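PDB 6D4K: probable L,D-transpeptidase 3 from Mycobacterium tuberculosis, which is a probable L,D-transpeptidase of peptidoglycan biosynthesis that is unable to form 3->3 cross-links from tetrapeptide stems and may instead attach proteins to the cell wall. Local coordinates for residues E136-P140 / E242-W246. Residues are numbered along the deposited sequence; the frame is centred on the assembly and turned at random. Where two conformers were deposited one is given.
Sequences EEGPP and EDAEW
The Gly138-Pro139 unit lies flat across one face of the Trp246 indole, held by CH-pi contacts, with no hydrogen bond between the two segments. Gly138 CA stands 3.6 Å from the centroid of the six-membered ring and only 7° off its normal; the peptide link follows it over the face, Gly138 C and Pro139 N each about 3.6 Å above the ring plane toward its rim. Beside it, Pro139 CD sits over the five-membered ring, 3.9 Å from its centroid, while Pro139 CB reaches Trp246 CD1 at 3.5 Å. The indole gets there because its CG is anti to the backbone N (chi1 -170°), which carries the ring from the helix toward the loop. Glu137 O makes the shortest approach, 3.1 Å from Trp246 CH2, coming in obliquely to the ring. Pro139 also touches the preceding helical turn, its CG lying 3.4 Å from Asp243 OD1.

Packing slackens at the exposed Glu137 side chain, which has two conformers. In the one described, its extended chain runs past the benzo end of the indole with CD 3.8 Å from Trp246 CZ2, an arrangement not firmly fixed.

Within the L,D-transpeptidase catalytic domain, the contact joins the loop after strand 135-136 to helix 241-250 at the surface. Trp246 also packs on Val130 and Ile132 of strand 127-132, and Met158 of strand 157-159 touches Pro139, Asp243 and Trp246.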
# COMPACT_ATOMS: atom_id res chain seq x y z
N GLU A 136 -16.55 -0.13 8.72
CA GLU A 136 -16.07 1.18 8.31
C GLU A 136 -15.93 2.08 9.53
O GLU A 136 -16.82 2.15 10.38
CB GLU A 136 -17.06 1.80 7.32
CG GLU A 136 -17.08 1.12 5.96
CD GLU A 136 -17.79 -0.22 5.96
OE1 GLU A 136 -18.57 -0.50 6.90
OE2 GLU A 136 -17.56 -1.01 5.01
N GLU A 137 -14.79 2.77 9.63
CA GLU A 137 -14.50 3.61 10.78
C GLU A 137 -13.52 4.71 10.38
O GLU A 137 -12.68 4.53 9.50
CB GLU A 137 -13.91 2.78 11.93
CG GLU A 137 -13.78 3.54 13.23
CD GLU A 137 -12.99 2.79 14.27
OE1 GLU A 137 -12.55 1.66 13.99
OE2 GLU A 137 -12.80 3.34 15.37
N GLY A 138 -13.64 5.85 11.05
CA GLY A 138 -12.75 6.97 10.86
C GLY A 138 -12.54 7.74 12.15
O GLY A 138 -13.03 7.33 13.21
N PRO A 139 -11.82 8.85 12.09
CA PRO A 139 -11.56 9.63 13.31
C PRO A 139 -12.80 10.38 13.77
O PRO A 139 -13.74 10.57 12.99
CB PRO A 139 -10.46 10.61 12.87
CG PRO A 139 -10.70 10.78 11.40
CD PRO A 139 -11.19 9.45 10.90
N PRO A 140 -12.83 10.81 15.03
CA PRO A 140 -13.89 11.72 15.46
C PRO A 140 -13.81 13.02 14.71
O PRO A 140 -12.72 13.44 14.28
CB PRO A 140 -13.60 11.91 16.96
CG PRO A 140 -12.88 10.66 17.36
CD PRO A 140 -12.04 10.30 16.16
N GLU A 242 -5.95 15.35 9.24
CA GLU A 242 -6.58 14.57 10.30
C GLU A 242 -6.99 13.19 9.81
O GLU A 242 -6.81 12.19 10.52
CB GLU A 242 -7.79 15.33 10.86
CG GLU A 242 -7.43 16.63 11.59
CD GLU A 242 -7.16 17.80 10.64
OE1 GLU A 242 -7.55 17.71 9.46
OE2 GLU A 242 -6.56 18.80 11.09
N ASP A 243 -7.54 13.09 8.60
CA ASP A 243 -7.90 11.79 8.05
C ASP A 243 -6.66 10.96 7.75
O ASP A 243 -6.63 9.75 8.02
CB ASP A 243 -8.79 11.94 6.81
CG ASP A 243 -10.23 12.30 7.15
OD1 ASP A 243 -10.64 12.10 8.32
OD2 ASP A 243 -10.96 12.77 6.25
N ALA A 244 -5.62 11.60 7.20
CA ALA A 244 -4.36 10.90 6.93
C ALA A 244 -3.71 10.39 8.21
O ALA A 244 -3.17 9.28 8.24
CB ALA A 244 -3.40 11.83 6.18
N GLU A 245 -3.73 11.20 9.28
CA GLU A 245 -3.11 10.78 10.53
C GLU A 245 -3.78 9.53 11.08
O GLU A 245 -3.11 8.58 11.50
CB GLU A 245 -3.17 11.92 11.55
CG GLU A 245 -2.76 11.51 12.95
CD GLU A 245 -2.97 12.61 13.96
OE1 GLU A 245 -2.26 12.62 14.98
OE2 GLU A 245 -3.86 13.47 13.74
N TRP A 246 -5.12 9.51 11.07
CA TRP A 246 -5.88 8.39 11.59
C TRP A 246 -5.63 7.13 10.77
O TRP A 246 -5.36 6.06 11.31
CB TRP A 246 -7.36 8.75 11.61
CG TRP A 246 -8.20 7.78 12.32
CD1 TRP A 246 -8.55 7.81 13.64
CD2 TRP A 246 -8.81 6.62 11.77
NE1 TRP A 246 -9.34 6.74 13.94
CE2 TRP A 246 -9.51 5.98 12.81
CE3 TRP A 246 -8.83 6.05 10.49
CZ2 TRP A 246 -10.22 4.80 12.62
CZ3 TRP A 246 -9.54 4.88 10.30
CH2 TRP A 246 -10.22 4.27 11.36